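Local atomic coordinates of methyl-accepting/DNA response regulator (Bacillus cereus, PDB entry 3D6W), a protein that probably acts as a response regulator in a phosphorelay and binds DNA through its LytTR domain, the part of the longer protein present here. Residues S19-E25 / F65-H71; F58-H62 / Y102-L107; H80-L84 / V95-A100. One frame throughout, in Å; residues are numbered along the deposited sequence.

How the contacts relate
Along the chain, strand 21-27 comes first, and contact 1 (19-25 with 65-71) closes a long loop back onto it by pairing it with strand 65-68. Strand 58-62 lies within that loop, yet its own partner in contact 2 is helix 100-107, so contacts 1 and 2 cross; they meet directly, since strands 58-62 and 65-68 are sheet neighbours. Contact 3 (80-84 with 95-100) is a short closure lying wholly between the two segments of contact 2, about 10 Å from it centre to centre, and the two touch at Cys61 and Ser96. Together they tie the five-stranded sheet, the three-stranded sheet and the C-terminal helix into one LytTR domain.

Contact 1 (S19-E25 / F65-H71); sequences SKVMYLE and FIVNVNH
Two side-chain donors of 65-71 grip the backbone of 19-25 at the 3-10 turn and the first residue of the strand. His71 NE2 donates to Ser19 O at 2.8 Å, with the acceptor almost in the plane of the imidazole. Asn68 ND2 gives a second bond to Val21 O at 2.7 Å; the approach is almost in line with the carbonyl, and the oxygen lies close to the amide plane. A chi1 of -169° swings the Asn68 amide away from its own backbone N and across to Val21. Its other end, OD1, accepts from Asn70 N at 3.0 Å in an Asx turn, so both ends of the amide are bonded and its rotation is fixed. Beyond these, the backbone ladder runs through Asn68 N to Met22 O and a reciprocal pair between Leu24 and Ile66, with Leu24 N to Ile66 O at 2.7 Å.

Packing continues outward. Selenomethionine Met22 lays CG over one face of the His71 ring, a CH-pi contact 4.0 Å from the centroid. At the far end Phe65 lies alongside Glu25, with Glu25 OE1 3.3 Å from Phe65 CZ and the carboxylate and ring planes 29° apart, and its ring edge meets Tyr23 CD2. On the other face of the sheet Leu24 CD1 packs on Ile66 CB, and both residues also touch helix 46-52.

Strands 21-25 and 65-68 run antiparallel (173° between axes), as the central strand of the five-stranded LytTR sheet and its neighbour; Met22 and Tyr23, both opposite Asn34 on the other neighbouring strand, form a classic beta bulge.

Contact 2 (F58-H62 / Y102-L107); sequences FIRCH and YFRKLL
Ile59 and Cys61 of strand 58-62 meet helix 102-107 with the two axes 8.9 Å apart at closest approach and 155° between their directions, roughly antiparallel, and no direct hydrogen bond joins the segments.

Ile59 carries most of the contact, each branch meeting a different residue of the helix. CG2 comes to the edge of the Phe103 ring, near its plane, at 3.5 Å from CE1. With CG1 anti to the backbone N (chi1 -172°) and the chain extended, the longer branch reaches out to the helix: CG1 passes Tyr102 CE2 at 3.7 Å, the isoleucine branch and the tyrosine pointing past one another. The tip, CD1, touches two leucines on the helix side, 3.6 Å from Leu106 CB and 3.8 Å from Leu107 CD1. Within the helix, Leu107 CD1 also covers one face of the Phe103 ring, offset toward its rim. Cys61 CB adds a second, oblique contact to that ring at Phe103 CD1, 3.8 Å away.

Tyr102 lies along the outer border, where the contact turns polar. Its ring edge meets Arg60 O, which sits in the ring plane 3.4 Å from CE2. A water lies between the same two residues: it accepts from Arg60 N at 3.1 Å, and its distance to Tyr102 OH is so short that the details of that second bond remain doubtful. The guanidinium of Arg60 leads away from the helix, NE bonding to His62 O and NH1 forming a salt bridge with Glu50.

Strand 58-62 is an edge strand of the five-stranded sheet, with strand 65-68 beside it, where Val67 touches Ile59. Phe103 reaches on to Leu85 and Val95, so the helix packs against both this strand and the three-stranded sheet.

Contact 3 (H80-L84 / V95-A100); sequences HSTFL and VSQSYA. With FMT (formic acid), chain E.
Phe83 meets Val95 and Ala100 along the length of its side chain. CB lies 3.8 Å from Val95 CG2, and CD2 passes Val95 CB at 4.1 Å. CG stands anti to the carbonyl carbon (chi1 -54°), and the ring extends from there toward the start of the helix, where CE2 touches Ala100 CB at 4.0 Å and the Ala100 carbonyl oxygen lies at the ring edge, in its plane. Phe109 adds an edge-to-face ring contact.

The backbones of Phe83 and Val95 form an antiparallel hydrogen-bonded pair: Val95 N donates to Phe83 O at 2.9 Å, and Phe83 N returns a bond to Val95 O at 3.2 Å. Beyond it comes loop, but the chains stay close: Thr82 CB lies 3.2 Å from Val95 O, and Ser81 O receives a CA-H...O contact from Gln97 CA at 3.4 Å, while Thr82 OG1 turns to Thr79 and Asp78.

Farther out, Ser96 OG donates to O2 of a formic acid molecule, probably from the crystallisation liquor, which Arg63 N also binds. The chemistry thus divides: backbone bonds set the strand register, apolar contacts join strand 83-87 to the first turn of helix 100-107, and polar side chains keep to the margin.

Contact 1 (S19-E25 / F65-H71)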
loop_
_atom_site.group_PDB
_atom_site.type_symbol
_atom_site.label_atom_id
_atom_site.label_comp_id
_atom_site.label_asym_id
_atom_site.label_seq_id
_atom_site.Cartn_x
_atom_site.Cartn_y
_atom_site.Cartn_z
ATOM N N SER A 19 8.959 -5.869 3.718
ATOM C CA SER A 19 9.365 -5.022 2.605
ATOM C C SER A 19 10.869 -4.658 2.613
ATOM O O SER A 19 11.434 -4.351 1.576
ATOM C CB SER A 19 8.477 -3.755 2.608
ATOM O OG SER A 19 8.904 -2.811 3.587
ATOM N N LYS A 20 11.493 -4.709 3.789
ATOM C CA LYS A 20 12.872 -4.392 3.975
ATOM C C LYS A 20 13.776 -5.623 4.001
ATOM O O LYS A 20 15.014 -5.508 4.053
ATOM C CB LYS A 20 13.044 -3.607 5.278
ATOM C CG LYS A 20 12.199 -2.348 5.357
ATOM C CD LYS A 20 12.991 -1.072 5.174
ATOM C CE LYS A 20 13.321 -0.388 6.548
ATOM N NZ LYS A 20 14.796 0.103 6.675
ATOM N N VAL A 21 13.184 -6.807 3.932
ATOM C CA VAL A 21 13.982 -8.049 3.808
ATOM C C VAL A 21 14.397 -8.254 2.342
ATOM O O VAL A 21 13.519 -8.315 1.452
ATOM C CB VAL A 21 13.199 -9.286 4.334
ATOM C CG1 VAL A 21 14.068 -10.588 4.270
ATOM C CG2 VAL A 21 12.675 -8.988 5.762
HETATM N N MSE A 22 15.701 -8.339 2.109
HETATM C CA MSE A 22 16.268 -8.492 0.786
HETATM C C MSE A 22 16.371 -9.971 0.370
HETATM O O MSE A 22 16.046 -10.335 -0.750
HETATM C CB MSE A 22 17.666 -7.842 0.744
HETATM C CG MSE A 22 17.669 -6.393 1.090
HETATM SE SE MSE A 22 19.369 -5.464 0.999
HETATM C CE MSE A 22 20.235 -6.638 2.280
ATOM N N TYR A 23 16.861 -10.784 1.297
ATOM C CA TYR A 23 17.008 -12.223 1.135
ATOM C C TYR A 23 17.210 -12.930 2.502
ATOM O O TYR A 23 17.409 -12.293 3.555
ATOM C CB TYR A 23 18.130 -12.578 0.121
ATOM C CG TYR A 23 19.544 -12.252 0.575
ATOM C CD1 TYR A 23 20.131 -11.036 0.273
ATOM C CD2 TYR A 23 20.296 -13.191 1.288
ATOM C CE1 TYR A 23 21.390 -10.756 0.680
ATOM C CE2 TYR A 23 21.544 -12.923 1.715
ATOM C CZ TYR A 23 22.101 -11.692 1.423
ATOM O OH TYR A 23 23.393 -11.418 1.861
ATOM N N LEU A 24 17.036 -14.241 2.492
ATOM C CA LEU A 24 17.268 -15.062 3.671
ATOM C C LEU A 24 18.262 -16.101 3.220
ATOM O O LEU A 24 18.216 -16.545 2.063
ATOM C CB LEU A 24 15.982 -15.733 4.220
ATOM C CG LEU A 24 14.857 -14.884 4.816
ATOM C CD1 LEU A 24 13.916 -14.287 3.742
ATOM C CD2 LEU A 24 14.036 -15.693 5.727
ATOM N N GLU A 25 19.186 -16.456 4.107
ATOM C CA GLU A 25 20.213 -17.439 3.780
ATOM C C GLU A 25 20.363 -18.506 4.862
ATOM O O GLU A 25 20.556 -18.168 6.046
ATOM C CB GLU A 25 21.569 -16.774 3.555
ATOM C CG GLU A 25 22.681 -17.806 3.271
ATOM C CD GLU A 25 24.011 -17.186 2.952
ATOM O OE1 GLU A 25 24.877 -17.903 2.360
ATOM O OE2 GLU A 25 24.158 -15.991 3.282
ATOM N N PHE A 65 18.803 -20.254 -0.112
ATOM C CA PHE A 65 18.346 -18.854 -0.255
ATOM C C PHE A 65 16.888 -18.699 -0.560
ATOM O O PHE A 65 16.338 -19.400 -1.429
ATOM C CB PHE A 65 19.086 -18.147 -1.391
ATOM C CG PHE A 65 20.538 -17.939 -1.115
ATOM C CD1 PHE A 65 21.470 -18.903 -1.480
ATOM C CD2 PHE A 65 20.976 -16.782 -0.466
ATOM C CE1 PHE A 65 22.870 -18.717 -1.175
ATOM C CE2 PHE A 65 22.325 -16.581 -0.182
ATOM C CZ PHE A 65 23.275 -17.556 -0.544
ATOM N N ILE A 66 16.266 -17.749 0.144
ATOM C CA ILE A 66 15.015 -17.149 -0.293
ATOM C C ILE A 66 15.290 -15.662 -0.650
ATOM O O ILE A 66 15.888 -14.922 0.124
ATOM C CB ILE A 66 13.890 -17.238 0.762
ATOM C CG1 ILE A 66 13.522 -18.700 1.066
ATOM C CG2 ILE A 66 12.647 -16.381 0.297
ATOM C CD1 ILE A 66 12.636 -18.849 2.222
ATOM N N VAL A 67 14.874 -15.251 -1.850
ATOM C CA VAL A 67 15.070 -13.873 -2.296
ATOM C C VAL A 67 13.738 -13.075 -2.320
ATOM O O VAL A 67 12.623 -13.631 -2.589
ATOM C CB VAL A 67 15.828 -13.836 -3.678
ATOM C CG1 VAL A 67 14.925 -14.225 -4.844
ATOM C CG2 VAL A 67 16.476 -12.437 -3.937
ATOM N N ASN A 68 13.839 -11.785 -2.030
ATOM C CA ASN A 68 12.729 -10.831 -2.263
ATOM C C ASN A 68 12.903 -10.230 -3.648
ATOM O O ASN A 68 13.831 -9.476 -3.874
ATOM C CB ASN A 68 12.773 -9.708 -1.203
ATOM C CG ASN A 68 11.536 -8.836 -1.199
ATOM O OD1 ASN A 68 10.838 -8.759 -2.166
ATOM N ND2 ASN A 68 11.307 -8.139 -0.099
ATOM N N VAL A 69 11.984 -10.537 -4.557
ATOM C CA VAL A 69 12.077 -10.075 -5.947
ATOM C C VAL A 69 12.035 -8.551 -6.027
ATOM O O VAL A 69 12.462 -7.974 -7.039
ATOM C CB VAL A 69 10.982 -10.715 -6.878
ATOM C CG1 VAL A 69 10.925 -12.275 -6.677
ATOM C CG2 VAL A 69 9.633 -10.112 -6.632
ATOM N N ASN A 70 11.560 -7.881 -4.969
ATOM C CA ASN A 70 11.521 -6.426 -4.985
ATOM C C ASN A 70 12.838 -5.755 -4.711
ATOM O O ASN A 70 12.972 -4.547 -4.910
ATOM C CB ASN A 70 10.441 -5.921 -4.034
ATOM C CG ASN A 70 9.054 -6.311 -4.523
ATOM O OD1 ASN A 70 8.616 -5.877 -5.606
ATOM N ND2 ASN A 70 8.385 -7.180 -3.770
ATOM N N HIS A 71 13.812 -6.529 -4.232
ATOM C CA HIS A 71 15.178 -6.050 -4.091
ATOM C C HIS A 71 16.096 -6.541 -5.163
ATOM O O HIS A 71 17.259 -6.216 -5.147
ATOM C CB HIS A 71 15.710 -6.387 -2.730
ATOM C CG HIS A 71 14.957 -5.713 -1.642
ATOM N ND1 HIS A 71 15.287 -4.460 -1.185
ATOM C CD2 HIS A 71 13.858 -6.090 -0.950
ATOM C CE1 HIS A 71 14.431 -4.098 -0.240
ATOM N NE2 HIS A 71 13.554 -5.076 -0.077
#

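Contact 2 (F58-H62 / Y102-L107)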
loop_
_atom_site.group_PDB
_atom_site.type_symbol
_atom_site.label_atom_id
_atom_site.label_comp_id
_atom_site.label_asym_id
_atom_site.label_seq_id
_atom_site.Cartn_x
_atom_site.Cartn_y
_atom_site.Cartn_z
ATOM N N PHE A 58 8.443 -13.101 -2.369
ATOM C CA PHE A 58 9.530 -13.983 -1.939
ATOM C C PHE A 58 9.540 -15.264 -2.758
ATOM O O PHE A 58 8.512 -15.796 -3.066
ATOM C CB PHE A 58 9.395 -14.248 -0.433
ATOM C CG PHE A 58 9.648 -13.006 0.409
ATOM C CD1 PHE A 58 8.604 -12.164 0.766
ATOM C CD2 PHE A 58 10.942 -12.637 0.770
ATOM C CE1 PHE A 58 8.835 -11.004 1.513
ATOM C CE2 PHE A 58 11.179 -11.505 1.493
ATOM C CZ PHE A 58 10.125 -10.680 1.870
ATOM N N ILE A 59 10.727 -15.716 -3.169
ATOM C CA ILE A 59 10.881 -16.988 -3.875
ATOM C C ILE A 59 12.126 -17.741 -3.418
ATOM O O ILE A 59 13.205 -17.203 -3.412
ATOM C CB ILE A 59 10.901 -16.800 -5.444
ATOM C CG1 ILE A 59 10.852 -18.173 -6.153
ATOM C CG2 ILE A 59 12.164 -16.076 -5.905
ATOM C CD1 ILE A 59 10.494 -18.121 -7.630
ATOM N N ARG A 60 11.952 -18.992 -3.021
ATOM C CA ARG A 60 13.042 -19.941 -2.937
ATOM C C ARG A 60 13.725 -20.134 -4.297
ATOM O O ARG A 60 13.126 -20.609 -5.258
ATOM C CB ARG A 60 12.552 -21.288 -2.418
ATOM C CG ARG A 60 13.680 -22.202 -1.975
ATOM C CD ARG A 60 14.131 -21.894 -0.569
ATOM N NE ARG A 60 14.997 -22.946 -0.044
ATOM C CZ ARG A 60 14.595 -24.028 0.622
ATOM N NH1 ARG A 60 13.318 -24.242 0.900
ATOM N NH2 ARG A 60 15.495 -24.888 1.072
ATOM N N CYS A 61 15.010 -19.771 -4.347
ATOM C CA CYS A 61 15.779 -19.816 -5.579
ATOM C C CYS A 61 17.006 -20.710 -5.512
ATOM O O CYS A 61 17.723 -20.849 -6.488
ATOM C CB CYS A 61 16.173 -18.394 -5.975
ATOM S SG CYS A 61 17.267 -17.569 -4.850
ATOM N N HIS A 62 17.216 -21.346 -4.370
ATOM C CA HIS A 62 18.418 -22.117 -4.091
ATOM C C HIS A 62 18.093 -22.817 -2.788
ATOM O O HIS A 62 17.332 -22.282 -2.018
ATOM C CB HIS A 62 19.569 -21.130 -3.915
ATOM C CG HIS A 62 20.927 -21.751 -3.815
ATOM N ND1 HIS A 62 21.354 -22.434 -2.697
ATOM C CD2 HIS A 62 21.985 -21.714 -4.659
ATOM C CE1 HIS A 62 22.610 -22.800 -2.860
ATOM N NE2 HIS A 62 23.024 -22.366 -4.036
ATOM N N TYR A 102 11.851 -23.415 -11.911
ATOM C CA TYR A 102 10.829 -22.920 -10.995
ATOM C C TYR A 102 10.996 -21.421 -10.903
ATOM O O TYR A 102 10.045 -20.686 -11.085
ATOM C CB TYR A 102 10.972 -23.631 -9.633
ATOM C CG TYR A 102 10.171 -23.097 -8.476
ATOM C CD1 TYR A 102 8.834 -23.415 -8.304
ATOM C CD2 TYR A 102 10.791 -22.297 -7.504
ATOM C CE1 TYR A 102 8.125 -22.896 -7.205
ATOM C CE2 TYR A 102 10.113 -21.791 -6.416
ATOM C CZ TYR A 102 8.796 -22.096 -6.253
ATOM O OH TYR A 102 8.160 -21.542 -5.148
ATOM N N PHE A 103 12.227 -20.955 -10.708
ATOM C CA PHE A 103 12.451 -19.522 -10.597
ATOM C C PHE A 103 11.932 -18.780 -11.841
ATOM O O PHE A 103 11.157 -17.864 -11.721
ATOM C CB PHE A 103 13.939 -19.222 -10.337
ATOM C CG PHE A 103 14.249 -17.768 -10.135
ATOM C CD1 PHE A 103 14.064 -17.167 -8.884
ATOM C CD2 PHE A 103 14.695 -16.989 -11.180
ATOM C CE1 PHE A 103 14.358 -15.852 -8.678
ATOM C CE2 PHE A 103 14.986 -15.664 -11.000
ATOM C CZ PHE A 103 14.837 -15.089 -9.743
ATOM N N ARG A 104 12.363 -19.161 -13.033
ATOM C CA ARG A 104 11.974 -18.407 -14.225
ATOM C C ARG A 104 10.496 -18.542 -14.581
ATOM O O ARG A 104 9.892 -17.609 -15.106
ATOM C CB ARG A 104 12.861 -18.769 -15.417
ATOM C CG ARG A 104 12.486 -20.028 -16.137
ATOM C CD ARG A 104 13.454 -20.367 -17.245
ATOM N NE ARG A 104 13.601 -19.254 -18.170
ATOM C CZ ARG A 104 14.640 -19.040 -18.976
ATOM N NH1 ARG A 104 15.677 -19.857 -19.005
ATOM N NH2 ARG A 104 14.657 -17.969 -19.741
ATOM N N LYS A 105 9.914 -19.704 -14.277
ATOM C CA LYS A 105 8.478 -19.932 -14.481
ATOM C C LYS A 105 7.615 -18.974 -13.625
ATOM O O LYS A 105 6.698 -18.334 -14.130
ATOM C CB LYS A 105 8.102 -21.400 -14.196
ATOM C CG LYS A 105 8.014 -22.296 -15.440
ATOM C CD LYS A 105 8.044 -23.827 -15.063
ATOM C CE LYS A 105 7.546 -24.830 -16.188
ATOM N NZ LYS A 105 6.038 -25.187 -16.163
ATOM N N LEU A 106 7.932 -18.896 -12.340
ATOM C CA LEU A 106 7.247 -18.029 -11.406
ATOM C C LEU A 106 7.405 -16.567 -11.737
ATOM O O LEU A 106 6.508 -15.777 -11.454
ATOM C CB LEU A 106 7.693 -18.300 -9.955
ATOM C CG LEU A 106 6.703 -19.233 -9.255
ATOM C CD1 LEU A 106 6.353 -20.486 -10.123
ATOM C CD2 LEU A 106 7.158 -19.673 -7.886
ATOM N N LEU A 107 8.541 -16.201 -12.301
ATOM C CA LEU A 107 8.832 -14.808 -12.631
ATOM C C LEU A 107 8.440 -14.469 -14.078
ATOM O O LEU A 107 8.455 -13.316 -14.482
ATOM C CB LEU A 107 10.313 -14.483 -12.344
ATOM C CG LEU A 107 10.591 -13.937 -10.934
ATOM C CD1 LEU A 107 10.730 -15.031 -9.880
ATOM C CD2 LEU A 107 11.835 -13.122 -10.930
HETATM O O HOH W 1 9.135 -20.246 -3.230
#

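Contact 3 (H80-L84 / V95-A100)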
loop_
_atom_site.group_PDB
_atom_site.type_symbol
_atom_site.label_atom_id
_atom_site.label_comp_id
_atom_site.label_asym_id
_atom_site.label_seq_id
_atom_site.Cartn_x
_atom_site.Cartn_y
_atom_site.Cartn_z
ATOM N N HIS A 80 24.939 -21.658 -18.301
ATOM C CA HIS A 80 23.846 -22.160 -19.122
ATOM C C HIS A 80 22.739 -22.791 -18.272
ATOM O O HIS A 80 21.596 -22.893 -18.722
ATOM C CB HIS A 80 24.396 -23.166 -20.134
ATOM C CG HIS A 80 25.022 -24.377 -19.505
ATOM N ND1 HIS A 80 24.357 -25.593 -19.399
ATOM C CD2 HIS A 80 26.247 -24.562 -18.944
ATOM C CE1 HIS A 80 25.152 -26.470 -18.801
ATOM N NE2 HIS A 80 26.305 -25.870 -18.515
ATOM N N SER A 81 23.066 -23.191 -17.031
ATOM C CA SER A 81 22.089 -23.878 -16.133
ATOM C C SER A 81 21.584 -23.058 -14.901
ATOM O O SER A 81 20.636 -23.449 -14.258
ATOM C CB SER A 81 22.704 -25.182 -15.643
ATOM O OG SER A 81 23.984 -24.913 -15.094
ATOM N N THR A 82 22.220 -21.932 -14.593
ATOM C CA THR A 82 21.936 -21.145 -13.386
ATOM C C THR A 82 21.670 -19.672 -13.737
ATOM O O THR A 82 21.940 -19.222 -14.876
ATOM C CB THR A 82 23.155 -21.140 -12.427
ATOM O OG1 THR A 82 24.261 -20.604 -13.132
ATOM C CG2 THR A 82 23.521 -22.513 -11.920
ATOM N N PHE A 83 21.161 -18.919 -12.743
ATOM C CA PHE A 83 21.138 -17.440 -12.782
ATOM C C PHE A 83 21.918 -16.870 -11.622
ATOM O O PHE A 83 22.191 -17.527 -10.632
ATOM C CB PHE A 83 19.709 -16.872 -12.752
ATOM C CG PHE A 83 18.799 -17.421 -13.830
ATOM C CD1 PHE A 83 18.883 -16.948 -15.142
ATOM C CD2 PHE A 83 17.849 -18.403 -13.534
ATOM C CE1 PHE A 83 18.057 -17.447 -16.131
ATOM C CE2 PHE A 83 17.006 -18.892 -14.523
ATOM C CZ PHE A 83 17.123 -18.417 -15.823
ATOM N N LEU A 84 22.273 -15.616 -11.764
ATOM C CA LEU A 84 22.890 -14.898 -10.699
ATOM C C LEU A 84 22.082 -13.629 -10.583
ATOM O O LEU A 84 21.777 -12.993 -11.609
ATOM C CB LEU A 84 24.342 -14.594 -11.071
ATOM C CG LEU A 84 25.335 -14.222 -10.027
ATOM C CD1 LEU A 84 25.110 -15.057 -8.742
ATOM C CD2 LEU A 84 26.753 -14.399 -10.664
ATOM N N VAL A 95 20.816 -18.428 -8.213
ATOM C CA VAL A 95 19.725 -19.342 -8.491
ATOM C C VAL A 95 20.381 -20.633 -9.001
ATOM O O VAL A 95 21.025 -20.642 -10.054
ATOM C CB VAL A 95 18.691 -18.773 -9.538
ATOM C CG1 VAL A 95 17.465 -19.659 -9.592
ATOM C CG2 VAL A 95 18.314 -17.320 -9.225
ATOM N N SER A 96 20.237 -21.718 -8.245
ATOM C CA SER A 96 20.878 -22.938 -8.588
ATOM C C SER A 96 20.184 -23.612 -9.759
ATOM O O SER A 96 19.013 -23.330 -10.085
ATOM C CB SER A 96 20.929 -23.855 -7.383
ATOM O OG SER A 96 19.664 -24.279 -6.924
ATOM N N GLN A 97 20.928 -24.494 -10.415
ATOM C CA GLN A 97 20.430 -25.334 -11.484
ATOM C C GLN A 97 19.142 -26.053 -11.149
ATOM O O GLN A 97 18.333 -26.276 -12.028
ATOM C CB GLN A 97 21.472 -26.391 -11.852
ATOM C CG GLN A 97 21.002 -27.487 -12.804
ATOM C CD GLN A 97 22.201 -28.253 -13.347
ATOM O OE1 GLN A 97 22.379 -28.403 -14.570
ATOM N NE2 GLN A 97 23.060 -28.715 -12.431
ATOM N N SER A 98 18.964 -26.428 -9.889
ATOM C CA SER A 98 17.861 -27.250 -9.516
ATOM C C SER A 98 16.580 -26.421 -9.273
ATOM O O SER A 98 15.457 -26.942 -9.397
ATOM C CB SER A 98 18.263 -28.152 -8.352
ATOM O OG SER A 98 17.633 -27.805 -7.153
ATOM N N TYR A 99 16.757 -25.134 -8.979
ATOM C CA TYR A 99 15.664 -24.174 -8.853
ATOM C C TYR A 99 15.445 -23.274 -10.081
ATOM O O TYR A 99 14.466 -22.524 -10.144
ATOM C CB TYR A 99 15.921 -23.281 -7.647
ATOM C CG TYR A 99 15.594 -23.951 -6.348
ATOM C CD1 TYR A 99 16.496 -24.811 -5.741
ATOM C CD2 TYR A 99 14.368 -23.762 -5.744
ATOM C CE1 TYR A 99 16.193 -25.405 -4.556
ATOM C CE2 TYR A 99 14.092 -24.327 -4.575
ATOM C CZ TYR A 99 14.992 -25.136 -3.979
ATOM O OH TYR A 99 14.654 -25.740 -2.809
ATOM N N ALA A 100 16.340 -23.342 -11.049
ATOM C CA ALA A 100 16.332 -22.370 -12.130
ATOM C C ALA A 100 15.014 -22.376 -12.937
ATOM O O ALA A 100 14.535 -21.308 -13.309
ATOM C CB ALA A 100 17.581 -22.548 -13.025
HETATM C C FMT E . 20.365 -26.648 -4.709
HETATM O O1 FMT E . 20.936 -27.072 -5.741
HETATM O O2 FMT E . 19.710 -25.585 -4.755
#